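Local coordinates for protein glutamine synthetase (Helicobacter pylori, PDB 5ZLI) that is a twelve-subunit enzyme of the glutamine synthetase I-beta type, each chain joining a beta-Grasp domain to a larger catalytic domain, at residues Asp87-Asp92 with Lys253-Leu258; Phe218-Glu223 with Gly229-Lys234; Gly388-Gly391 with Lys395-Pro398; Pro423-Arg428 with Phe464-Lys469. All blocks are in the same frame, centred on the assembly; numbering follows the deposited sequence.

Contact 1: residues Asp87-Asp92 with Lys253-Leu258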
loop_
_atom_site.group_PDB
_atom_site.type_symbol
_atom_site.label_atom_id
_atom_site.label_comp_id
_atom_site.label_asym_id
_atom_site.label_seq_id
_atom_site.Cartn_x
_atom_site.Cartn_y
_atom_site.Cartn_z
ATOM N N ASP B 87 0.508 -38.907 28.302
ATOM C CA ASP B 87 0.549 -37.523 27.852
ATOM C C ASP B 87 -0.666 -37.216 26.983
ATOM O O ASP B 87 -0.822 -37.830 25.910
ATOM C CB ASP B 87 1.860 -37.292 27.112
ATOM C CG ASP B 87 2.162 -35.830 26.888
ATOM O OD1 ASP B 87 1.314 -34.993 27.225
ATOM O OD2 ASP B 87 3.297 -35.513 26.460
ATOM N N PRO B 88 -1.538 -36.277 27.383
ATOM C CA PRO B 88 -2.743 -36.006 26.577
ATOM C C PRO B 88 -2.441 -35.296 25.281
ATOM O O PRO B 88 -3.188 -35.472 24.308
ATOM C CB PRO B 88 -3.598 -35.130 27.496
ATOM C CG PRO B 88 -2.609 -34.431 28.336
ATOM C CD PRO B 88 -1.478 -35.414 28.574
ATOM N N PHE B 89 -1.335 -34.549 25.217
ATOM C CA PHE B 89 -1.106 -33.665 24.085
ATOM C C PHE B 89 -0.607 -34.419 22.871
ATOM O O PHE B 89 -1.102 -34.181 21.766
ATOM C CB PHE B 89 -0.085 -32.591 24.446
ATOM C CG PHE B 89 -0.425 -31.827 25.668
ATOM C CD1 PHE B 89 -1.535 -30.995 25.679
ATOM C CD2 PHE B 89 0.368 -31.913 26.803
ATOM C CE1 PHE B 89 -1.870 -30.265 26.814
ATOM C CE2 PHE B 89 0.049 -31.197 27.945
ATOM C CZ PHE B 89 -1.078 -30.371 27.952
ATOM N N SER B 90 0.318 -35.365 23.060
ATOM C CA SER B 90 0.928 -36.044 21.923
ATOM C C SER B 90 -0.136 -36.685 21.040
ATOM O O SER B 90 -1.105 -37.275 21.528
ATOM C CB SER B 90 1.938 -37.098 22.380
ATOM O OG SER B 90 1.352 -37.979 23.308
ATOM N N ALA B 91 0.036 -36.510 19.727
ATOM C CA ALA B 91 -0.912 -37.041 18.755
ATOM C C ALA B 91 -1.036 -38.554 18.871
ATOM O O ALA B 91 -2.147 -39.092 18.940
ATOM C CB ALA B 91 -0.474 -36.636 17.348
ATOM N N ASP B 92 0.099 -39.253 18.931
ATOM C CA ASP B 92 0.136 -40.696 19.131
ATOM C C ASP B 92 0.394 -40.984 20.613
ATOM O O ASP B 92 1.164 -40.269 21.268
ATOM C CB ASP B 92 1.212 -41.347 18.246
ATOM C CG ASP B 92 1.011 -41.066 16.731
ATOM O OD1 ASP B 92 1.953 -40.558 16.070
ATOM O OD2 ASP B 92 -0.076 -41.368 16.185
ATOM N N LYS B 253 1.807 -24.814 30.172
ATOM C CA LYS B 253 2.537 -24.318 29.003
ATOM C C LYS B 253 1.949 -24.875 27.716
ATOM O O LYS B 253 1.802 -24.164 26.708
ATOM C CB LYS B 253 4.022 -24.684 29.071
ATOM C CG LYS B 253 4.926 -23.508 29.512
ATOM C CD LYS B 253 6.359 -23.961 29.760
ATOM C CE LYS B 253 6.495 -24.814 30.969
ATOM N NZ LYS B 253 7.909 -24.892 31.360
ATOM N N MET B 254 1.555 -26.130 27.762
ATOM C CA MET B 254 1.074 -26.818 26.599
ATOM C C MET B 254 -0.381 -26.511 26.330
ATOM O O MET B 254 -0.853 -26.738 25.209
ATOM C CB MET B 254 1.313 -28.284 26.807
ATOM C CG MET B 254 2.729 -28.664 26.536
ATOM S SD MET B 254 3.028 -28.499 24.799
ATOM C CE MET B 254 2.281 -30.025 24.246
ATOM N N VAL B 255 -1.131 -26.146 27.371
ATOM C CA VAL B 255 -2.538 -25.792 27.203
ATOM C C VAL B 255 -2.674 -24.362 26.753
ATOM O O VAL B 255 -3.448 -24.069 25.839
ATOM C CB VAL B 255 -3.334 -26.073 28.485
ATOM C CG1 VAL B 255 -4.665 -25.319 28.472
ATOM C CG2 VAL B 255 -3.568 -27.564 28.588
ATOM N N ALA B 256 -1.923 -23.456 27.376
ATOM C CA ALA B 256 -1.711 -22.147 26.765
ATOM C C ALA B 256 -1.397 -22.301 25.275
ATOM O O ALA B 256 -1.888 -21.528 24.447
ATOM C CB ALA B 256 -0.596 -21.389 27.478
ATOM N N HIS B 257 -0.554 -23.290 24.929
ATOM C CA HIS B 257 -0.115 -23.485 23.551
ATOM C C HIS B 257 -1.211 -23.999 22.608
ATOM O O HIS B 257 -1.276 -23.577 21.448
ATOM C CB HIS B 257 1.080 -24.420 23.513
ATOM C CG HIS B 257 1.512 -24.736 22.120
ATOM N ND1 HIS B 257 2.296 -23.879 21.377
ATOM C CD2 HIS B 257 1.218 -25.781 21.313
ATOM C CE1 HIS B 257 2.482 -24.394 20.178
ATOM N NE2 HIS B 257 1.834 -25.544 20.112
ATOM N N LEU B 258 -2.014 -24.975 23.038
ATOM C CA LEU B 258 -3.027 -25.555 22.152
ATOM C C LEU B 258 -4.084 -24.540 21.795
ATOM O O LEU B 258 -4.691 -24.630 20.730
ATOM C CB LEU B 258 -3.683 -26.768 22.798
ATOM C CG LEU B 258 -4.356 -27.823 21.913
ATOM C CD1 LEU B 258 -3.287 -28.710 21.196
ATOM C CD2 LEU B 258 -5.357 -28.681 22.729
#
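The ring of Phe89 reaches out of the loop after strand 84-87 and lies against Met254 and Val255 on the last turns of helix 238-258. With CG beside its own backbone N and anti to the carbonyl carbon (chi1 -54°), the phenyl group is carried away from the loop and onto the helix surface. Met254 meets one face of the ring with two parts of its side chain. Met254 CB sits 3.5 Å from the Phe89 ring centroid, 19° off the normal, a CH-pi contact displaced toward the CE2 and CZ rim. Bends at chi2 and at chi3 (-79°) then fold the chain back, so that the terminal methyl Met254 CE comes within 3.5 Å of Phe89 CG while Met254 SD stands above the same face, 5.0 Å from the centroid, as a distant Met-aromatic contact. A flexible thioether suits this place because it can wrap along a flat surface. Val255 works differently: its branch CG2 touches the ring edge in plane, 3.7 Å from Phe89 CE1. The opposite face is occupied from within the loop by Pro88, whose CG lies 4.1 Å above the Phe89 ring plane. Tyr250, one turn earlier on the helix, adds an edge-to-face ring contact and also hydrogen-bonds to Asp87 OD2, while Met254 packs on Pro194 of a second subunit. Thus the loop of the beta-Grasp region is seated on a helix of the catalytic region. Between the two segments the adhesion is wholly apolar, resting on shape and dispersion with a sulfur-aromatic contribution, whereas polar tethering comes from Asp87, bonded to Tyr250 outside the two segments.

Contact 2: residues Phe218-Glu223 with Gly229-Lys234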
loop_
_atom_site.group_PDB
_atom_site.type_symbol
_atom_site.label_atom_id
_atom_site.label_comp_id
_atom_site.label_asym_id
_atom_site.label_seq_id
_atom_site.Cartn_x
_atom_site.Cartn_y
_atom_site.Cartn_z
ATOM N N PHE B 218 -7.338 -28.004 44.138
ATOM C CA PHE B 218 -8.448 -27.444 44.906
ATOM C C PHE B 218 -8.949 -26.126 44.323
ATOM O O PHE B 218 -10.103 -26.051 43.886
ATOM C CB PHE B 218 -8.136 -27.294 46.415
ATOM C CG PHE B 218 -6.774 -26.697 46.745
ATOM C CD1 PHE B 218 -6.622 -25.317 46.906
ATOM C CD2 PHE B 218 -5.655 -27.510 46.939
ATOM C CE1 PHE B 218 -5.377 -24.750 47.229
ATOM C CE2 PHE B 218 -4.409 -26.955 47.250
ATOM C CZ PHE B 218 -4.272 -25.570 47.397
ATOM N N VAL B 219 -8.120 -25.100 44.246
ATOM C CA VAL B 219 -8.590 -23.760 43.925
ATOM C C VAL B 219 -8.021 -23.325 42.582
ATOM O O VAL B 219 -6.930 -23.737 42.187
ATOM C CB VAL B 219 -8.206 -22.760 45.042
ATOM C CG1 VAL B 219 -6.724 -22.490 45.023
ATOM C CG2 VAL B 219 -8.973 -21.466 44.893
ATOM N N VAL B 220 -8.779 -22.502 41.861
ATOM C CA VAL B 220 -8.269 -21.899 40.636
ATOM C C VAL B 220 -8.886 -20.517 40.464
ATOM O O VAL B 220 -10.111 -20.384 40.325
ATOM C CB VAL B 220 -8.520 -22.818 39.431
ATOM C CG1 VAL B 220 -9.969 -23.035 39.232
ATOM C CG2 VAL B 220 -7.916 -22.235 38.188
ATOM N N HIS B 221 -8.040 -19.481 40.409
ATOM C CA HIS B 221 -8.530 -18.115 40.299
ATOM C C HIS B 221 -7.608 -17.352 39.384
ATOM O O HIS B 221 -6.474 -17.750 39.145
ATOM C CB HIS B 221 -8.611 -17.380 41.678
ATOM C CG HIS B 221 -7.315 -17.308 42.453
ATOM N ND1 HIS B 221 -6.396 -16.287 42.295
ATOM C CD2 HIS B 221 -6.767 -18.154 43.364
ATOM C CE1 HIS B 221 -5.357 -16.493 43.088
ATOM N NE2 HIS B 221 -5.550 -17.625 43.739
ATOM N N HIS B 222 -8.128 -16.269 38.837
ATOM C CA HIS B 222 -7.243 -15.230 38.339
ATOM C C HIS B 222 -6.362 -14.705 39.481
ATOM O O HIS B 222 -6.751 -14.714 40.648
ATOM C CB HIS B 222 -8.077 -14.097 37.755
ATOM C CG HIS B 222 -7.404 -13.353 36.648
ATOM N ND1 HIS B 222 -7.679 -13.585 35.318
ATOM C CD2 HIS B 222 -6.442 -12.401 36.672
ATOM C CE1 HIS B 222 -6.935 -12.788 34.570
ATOM N NE2 HIS B 222 -6.175 -12.062 35.369
ATOM N N GLU B 223 -5.165 -14.227 39.150
ATOM C CA GLU B 223 -4.314 -13.594 40.162
ATOM C C GLU B 223 -4.237 -12.077 39.984
ATOM O O GLU B 223 -4.884 -11.506 39.109
ATOM C CB GLU B 223 -2.923 -14.219 40.138
ATOM C CG GLU B 223 -2.585 -15.050 41.373
ATOM C CD GLU B 223 -2.488 -14.191 42.640
ATOM O OE1 GLU B 223 -3.042 -14.595 43.693
ATOM O OE2 GLU B 223 -1.802 -13.125 42.592
ATOM N N GLY B 229 -2.361 -16.100 36.866
ATOM C CA GLY B 229 -3.257 -17.168 37.266
ATOM C C GLY B 229 -2.546 -18.079 38.237
ATOM O O GLY B 229 -1.348 -17.935 38.486
ATOM N N GLU B 230 -3.300 -19.028 38.782
ATOM C CA GLU B 230 -2.777 -19.898 39.824
ATOM C C GLU B 230 -3.724 -21.090 39.979
ATOM O O GLU B 230 -4.944 -20.948 39.861
ATOM C CB GLU B 230 -2.680 -19.110 41.143
ATOM C CG GLU B 230 -1.687 -19.571 42.234
ATOM C CD GLU B 230 -1.907 -18.781 43.533
ATOM O OE1 GLU B 230 -1.083 -18.853 44.480
ATOM O OE2 GLU B 230 -2.907 -18.033 43.572
ATOM N N VAL B 231 -3.155 -22.255 40.289
ATOM C CA VAL B 231 -3.931 -23.446 40.618
ATOM C C VAL B 231 -3.332 -24.053 41.882
ATOM O O VAL B 231 -2.111 -24.217 41.989
ATOM C CB VAL B 231 -3.949 -24.480 39.472
ATOM C CG1 VAL B 231 -4.740 -25.729 39.883
ATOM C CG2 VAL B 231 -4.529 -23.871 38.211
ATOM N N GLY B 232 -4.195 -24.351 42.850
ATOM C CA GLY B 232 -3.792 -25.046 44.055
ATOM C C GLY B 232 -3.817 -26.548 43.851
ATOM O O GLY B 232 -4.839 -27.107 43.444
ATOM N N VAL B 233 -2.690 -27.203 44.158
ATOM C CA VAL B 233 -2.530 -28.642 44.012
ATOM C C VAL B 233 -2.353 -29.262 45.401
ATOM O O VAL B 233 -1.984 -28.598 46.371
ATOM C CB VAL B 233 -1.339 -28.982 43.089
ATOM C CG1 VAL B 233 -1.703 -28.729 41.661
ATOM C CG2 VAL B 233 -0.147 -28.135 43.441
ATOM N N LYS B 234 -2.657 -30.548 45.500
ATOM C CA LYS B 234 -2.513 -31.223 46.780
ATOM C C LYS B 234 -1.050 -31.215 47.220
ATOM O O LYS B 234 -0.144 -31.399 46.402
ATOM C CB LYS B 234 -3.040 -32.662 46.686
ATOM C CG LYS B 234 -3.868 -33.084 47.893
ATOM C CD LYS B 234 -3.804 -34.592 48.155
ATOM C CE LYS B 234 -4.122 -34.956 49.630
ATOM N NZ LYS B 234 -3.009 -34.769 50.629
#
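Phe218 to His222 and Gly229 to Val233 form the two arms of a beta hairpin, their axes antiparallel at 177° and 4.7 Å apart. Backbone hydrogen bonds are firm at one end, where Phe218 N reaches Gly232 O at 2.7 Å and Gly232 N reaches Val219 O at 2.9 Å; the hydrogen-bonded pair His221-Glu230 has weak ones. At the non-hydrogen-bonded pair Val220-Val231, CA-H groups point at carbonyls instead, with Val231 CA 3.4 Å from Val219 O. In the aromatic contact, the Phe218 ring folds over Gly232, whose CA stands 3.6 Å from the ring centroid; with no side chain, glycine lets the ring lie on the backbone. Apolar branches meet at Val220 CG2 and Val231 CG2, 3.8 Å apart and pointing the same way. Acidic groups gather on the other face: Glu230, extended with CG anti to its backbone N (chi1 -156°), runs alongside His221 and brings OE2 to 3.4 Å from Glu223 OE1. Glu139 and Glu141 approach these carboxylates, a cluster consistent with the divalent-metal sites of this family. Helix 200-212 packs on Val220 and Val231, Gly229 pairs with Phe142 on strand 133-145, and Val219 and Val220 continue the sheet into a strand of a fourth subunit.

Contact 3: residues Gly388-Gly391 with Lys395-Pro398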
loop_
_atom_site.group_PDB
_atom_site.type_symbol
_atom_site.label_atom_id
_atom_site.label_comp_id
_atom_site.label_asym_id
_atom_site.label_seq_id
_atom_site.Cartn_x
_atom_site.Cartn_y
_atom_site.Cartn_z
ATOM N N GLY B 388 15.679 -26.358 57.374
ATOM C CA GLY B 388 14.823 -26.507 58.528
ATOM C C GLY B 388 15.346 -27.542 59.498
ATOM O O GLY B 388 15.268 -27.347 60.715
ATOM N N MET B 389 16.002 -28.586 58.983
ATOM C CA MET B 389 16.490 -29.642 59.865
ATOM C C MET B 389 17.677 -29.164 60.676
ATOM O O MET B 389 17.819 -29.532 61.848
ATOM C CB MET B 389 16.873 -30.885 59.067
ATOM C CG MET B 389 15.710 -31.690 58.547
ATOM S SD MET B 389 16.283 -33.119 57.590
ATOM C CE MET B 389 17.033 -34.065 58.921
ATOM N N ASP B 390 18.537 -28.351 60.072
ATOM C CA ASP B 390 19.562 -27.673 60.847
ATOM C C ASP B 390 18.931 -26.913 62.013
ATOM O O ASP B 390 19.445 -26.936 63.139
ATOM C CB ASP B 390 20.335 -26.718 59.932
ATOM C CG ASP B 390 21.721 -26.415 60.439
ATOM O OD1 ASP B 390 22.531 -27.362 60.568
ATOM O OD2 ASP B 390 22.000 -25.229 60.700
ATOM N N GLY B 391 17.773 -26.294 61.770
ATOM C CA GLY B 391 17.092 -25.551 62.821
ATOM C C GLY B 391 16.683 -26.424 63.992
ATOM O O GLY B 391 16.777 -26.006 65.150
ATOM N N LYS B 395 18.411 -26.258 67.576
ATOM C CA LYS B 395 17.388 -25.556 68.348
ATOM C C LYS B 395 17.418 -24.055 68.066
ATOM O O LYS B 395 17.504 -23.229 68.973
ATOM C CB LYS B 395 17.616 -25.810 69.836
ATOM C CG LYS B 395 17.796 -27.272 70.253
ATOM C CD LYS B 395 16.492 -28.068 70.400
ATOM C CE LYS B 395 16.698 -29.287 71.300
ATOM N NZ LYS B 395 15.441 -29.987 71.657
ATOM N N ILE B 396 17.325 -23.692 66.787
ATOM C CA ILE B 396 17.511 -22.297 66.389
ATOM C C ILE B 396 16.232 -21.500 66.628
ATOM O O ILE B 396 15.160 -21.848 66.122
ATOM C CB ILE B 396 17.962 -22.188 64.921
ATOM C CG1 ILE B 396 19.301 -22.903 64.695
ATOM C CG2 ILE B 396 18.120 -20.720 64.541
ATOM C CD1 ILE B 396 19.961 -22.617 63.343
ATOM N N ASP B 397 16.361 -20.402 67.358
ATOM C CA ASP B 397 15.266 -19.468 67.615
ATOM C C ASP B 397 15.029 -18.620 66.366
ATOM O O ASP B 397 15.971 -18.010 65.849
ATOM C CB ASP B 397 15.616 -18.565 68.814
ATOM C CG ASP B 397 14.403 -17.904 69.444
ATOM O OD1 ASP B 397 14.069 -18.285 70.584
ATOM O OD2 ASP B 397 13.783 -17.011 68.829
ATOM N N PRO B 398 13.799 -18.539 65.860
ATOM C CA PRO B 398 13.544 -17.732 64.669
ATOM C C PRO B 398 13.401 -16.253 64.961
ATOM O O PRO B 398 13.159 -15.479 64.028
ATOM C CB PRO B 398 12.211 -18.302 64.164
ATOM C CG PRO B 398 11.511 -18.690 65.399
ATOM C CD PRO B 398 12.570 -19.173 66.364
#
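Two flat groups of helix 377-393 face the segment 395-398: the carbonyl of Gly391 and the carboxylate of Asp390. The carbonyl is met in its own plane, on a lone pair, by Ile396 N at 2.9 Å from Gly391 O, and the N-H points nearly straight at the oxygen (165°). Lys395 N lies equally near, 2.9 Å from Gly391 O, but its N-H is badly angled and makes no bond there. The carboxylate has a looser neighbour, the methyl CD1 of Ile396, 4.2 Å from Asp390 OD2; that oxygen takes its hydrogen bond from His314 NE2. A link from residue i+5 back to the carbonyl of residue i, with Lys395 in the left-handed region (phi 43°), is consistent with the six-to-one bond of a Schellman motif, the turn by which an alpha-helix commonly ends. The turn bends the chain away from the helix axis and lays Ile396 against the last turn, at Gly391. Ile396 CG1, beside the backbone N and anti to the carbonyl carbon (chi1 -61°), rests 3.9 Å from Gly391 CA, while Ile396 CD1 continues to 4.1 Å from the same Gly391 CA. Glycine presents bare backbone at this place, and a branched aliphatic residue can spread over it. The Lys395 side chain points away from the helix and is exposed, as befits a long charged chain on a turn, where it makes a long, weak ion pair with Glu302. Helix 302-313 also packs against this loop: His306 ND1 bonds to Ile396 O, and the side chain of Ile396 touches Arg313.

Contact 4: residues Pro423-Arg428 with Phe464-Lys469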
loop_
_atom_site.group_PDB
_atom_site.type_symbol
_atom_site.label_atom_id
_atom_site.label_comp_id
_atom_site.label_asym_id
_atom_site.label_seq_id
_atom_site.Cartn_x
_atom_site.Cartn_y
_atom_site.Cartn_z
ATOM N N PRO B 423 18.483 -11.001 50.095
ATOM C CA PRO B 423 19.535 -10.494 49.205
ATOM C C PRO B 423 18.960 -9.882 47.940
ATOM O O PRO B 423 17.909 -10.287 47.431
ATOM C CB PRO B 423 20.378 -11.733 48.895
ATOM C CG PRO B 423 19.520 -12.879 49.243
ATOM C CD PRO B 423 18.564 -12.456 50.285
ATOM N N HIS B 424 19.651 -8.867 47.447
ATOM C CA HIS B 424 19.094 -8.111 46.340
ATOM C C HIS B 424 19.430 -8.688 44.981
ATOM O O HIS B 424 18.684 -8.472 44.024
ATOM C CB HIS B 424 19.607 -6.686 46.370
ATOM C CG HIS B 424 19.057 -5.868 47.478
ATOM N ND1 HIS B 424 19.812 -5.506 48.572
ATOM C CD2 HIS B 424 17.869 -5.236 47.608
ATOM C CE1 HIS B 424 19.085 -4.740 49.366
ATOM N NE2 HIS B 424 17.905 -4.553 48.799
ATOM N N THR B 425 20.530 -9.395 44.859
ATOM C CA THR B 425 20.893 -9.985 43.597
ATOM C C THR B 425 21.211 -11.450 43.825
ATOM O O THR B 425 21.527 -11.868 44.945
ATOM C CB THR B 425 22.092 -9.232 42.979
ATOM O OG1 THR B 425 23.160 -9.141 43.934
ATOM C CG2 THR B 425 21.708 -7.859 42.535
ATOM N N LEU B 426 21.149 -12.213 42.730
ATOM C CA LEU B 426 21.592 -13.602 42.748
ATOM C C LEU B 426 23.084 -13.721 43.050
ATOM O O LEU B 426 23.527 -14.729 43.625
ATOM C CB LEU B 426 21.281 -14.256 41.410
ATOM C CG LEU B 426 21.766 -15.679 41.210
ATOM C CD1 LEU B 426 21.211 -16.568 42.283
ATOM C CD2 LEU B 426 21.328 -16.093 39.815
ATOM N N ARG B 427 23.878 -12.723 42.651
ATOM C CA ARG B 427 25.305 -12.777 42.934
ATOM C C ARG B 427 25.544 -12.771 44.438
ATOM O O ARG B 427 26.336 -13.572 44.953
ATOM C CB ARG B 427 26.028 -11.601 42.281
ATOM C CG ARG B 427 27.435 -11.367 42.838
ATOM C CD ARG B 427 28.104 -10.250 42.111
ATOM N NE ARG B 427 28.676 -10.715 40.867
ATOM C CZ ARG B 427 29.922 -11.126 40.756
ATOM N NH1 ARG B 427 30.700 -11.119 41.824
ATOM N NH2 ARG B 427 30.383 -11.535 39.588
ATOM N N ARG B 428 24.854 -11.882 45.173
ATOM C CA ARG B 428 25.058 -11.882 46.610
ATOM C C ARG B 428 24.495 -13.164 47.217
ATOM O O ARG B 428 25.130 -13.737 48.105
ATOM C CB ARG B 428 24.470 -10.608 47.237
ATOM C CG ARG B 428 25.379 -9.991 48.333
ATOM C CD ARG B 428 24.911 -8.618 48.795
ATOM N NE ARG B 428 23.507 -8.593 49.221
ATOM C CZ ARG B 428 22.844 -7.479 49.516
ATOM N NH1 ARG B 428 21.575 -7.515 49.903
ATOM N NH2 ARG B 428 23.475 -6.321 49.409
ATOM N N PHE B 464 26.720 -13.317 34.904
ATOM C CA PHE B 464 27.626 -12.722 33.925
ATOM C C PHE B 464 26.911 -12.171 32.693
ATOM O O PHE B 464 27.396 -11.172 32.133
ATOM C CB PHE B 464 28.702 -13.740 33.497
ATOM C CG PHE B 464 29.629 -14.182 34.603
ATOM C CD1 PHE B 464 30.274 -13.250 35.409
ATOM C CD2 PHE B 464 29.901 -15.523 34.802
ATOM C CE1 PHE B 464 31.150 -13.657 36.418
ATOM C CE2 PHE B 464 30.760 -15.931 35.804
ATOM C CZ PHE B 464 31.386 -14.995 36.613
ATOM N N PRO B 465 25.855 -12.795 32.169
ATOM C CA PRO B 465 25.095 -12.140 31.087
ATOM C C PRO B 465 24.254 -10.937 31.516
ATOM O O PRO B 465 24.088 -9.998 30.731
ATOM C CB PRO B 465 24.244 -13.285 30.531
ATOM C CG PRO B 465 25.013 -14.517 30.859
ATOM C CD PRO B 465 25.571 -14.237 32.227
ATOM N N TRP B 466 23.622 -10.973 32.680
ATOM C CA TRP B 466 22.858 -9.815 33.140
ATOM C C TRP B 466 23.758 -8.660 33.579
ATOM O O TRP B 466 23.354 -7.489 33.482
ATOM C CB TRP B 466 21.928 -10.231 34.279
ATOM C CG TRP B 466 21.123 -9.124 34.878
ATOM C CD1 TRP B 466 20.151 -8.366 34.267
ATOM C CD2 TRP B 466 21.223 -8.641 36.211
ATOM N NE1 TRP B 466 19.629 -7.448 35.152
ATOM C CE2 TRP B 466 20.279 -7.598 36.355
ATOM C CE3 TRP B 466 22.012 -8.993 37.302
ATOM C CZ2 TRP B 466 20.113 -6.912 37.551
ATOM C CZ3 TRP B 466 21.853 -8.313 38.475
ATOM C CH2 TRP B 466 20.903 -7.287 38.598
ATOM N N GLU B 467 24.938 -8.967 34.147
ATOM C CA GLU B 467 25.897 -7.935 34.541
ATOM C C GLU B 467 26.618 -7.303 33.352
ATOM O O GLU B 467 27.216 -6.231 33.505
ATOM C CB GLU B 467 26.949 -8.512 35.505
ATOM C CG GLU B 467 26.706 -8.297 37.021
ATOM C CD GLU B 467 27.711 -9.068 37.925
ATOM O OE1 GLU B 467 27.662 -8.881 39.169
ATOM O OE2 GLU B 467 28.554 -9.848 37.404
ATOM N N SER B 468 26.504 -7.879 32.164
ATOM C CA SER B 468 27.323 -7.494 31.032
ATOM C C SER B 468 26.537 -7.081 29.802
ATOM O O SER B 468 27.125 -6.449 28.923
ATOM C CB SER B 468 28.252 -8.649 30.634
ATOM O OG SER B 468 27.531 -9.650 29.925
ATOM N N LYS B 469 25.231 -7.369 29.726
ATOM C CA LYS B 469 24.413 -6.940 28.601
ATOM C C LYS B 469 23.728 -5.624 28.927
ATOM O O LYS B 469 23.090 -5.516 29.989
ATOM C CB LYS B 469 23.367 -7.991 28.245
ATOM C CG LYS B 469 23.928 -9.248 27.626
ATOM C CD LYS B 469 22.870 -10.326 27.493
ATOM C CE LYS B 469 23.454 -11.570 26.861
ATOM N NZ LYS B 469 23.902 -11.347 25.459
#
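Arg427 and Phe464 bring the backbones nearest, with their CA atoms 9.3 Å apart, so side chains bridge the gap from the first turn of helix 426-434 to residues 464-467. This is packing of the start of one helix against residues near the C-terminal part of another in the catalytic region, and the first helix starts with an N-cap: Thr425 OG1 accepts a weak bond from Arg428 N at 3.5 Å. The main link is a salt bridge in which NE and NH2 of Arg427 pair with OE1 and OE2 of Glu467. The side chains cross at about a right angle, though the guanidinium and carboxylate planes are 25° apart, and OE1 lies oblique to the guanidinium. Arg427 NE lies 2.7 Å from Glu467 OE1 but is poorly directed (117°), and Arg427 NH2 lies 3.3 Å from Glu467 OE2, so both are weak as hydrogen bonds and charge probably supplies much of the attraction. Arginine reaches this site by starting out extended and then bending at chi3 (-82°), which turns the guanidinium to the acid, whose own chain is extended beyond CG. Phe464 adds a light touch, with CE1 near the guanidinium plane at its edge, 3.9 Å from Arg427 NH2. Separately, the methyl of Thr425 comes to the edge of the Trp466 indole, CG2 lying 4.1 Å from Trp466 CH2. One threonine thus serves the helix cap with its hydroxyl and an aromatic rim with its methyl. Trp466 also stacks on Trp466 of a third subunit, placing this contact at an interface. Within 464-469, Ser468 OG donates to Phe464 O at 2.7 Å, in the carbonyl plane.

How the contacts relate
Contact 2 is nested in the chain loop closed by contact 1, and its strand 228-237 runs directly into helix 238-258, whose far end makes contact 1; their centres are 20 Å apart and nearest atoms about 10 Å. Contacts 3 and 4 follow in series, with centres 30 Å apart. Contact 1 lies 43 Å, centre to centre, from contact 3, across the chain's centre, and contact 4 likewise sits opposite contact 2. The acidic cluster of contact 2 probably marks the active site; contacts 3 and 4 lie 31 and 32 Å, centre to centre, from contact 2. Contacts 1, 2 and 4 each adjoin other subunits, whereas contact 3 meets none.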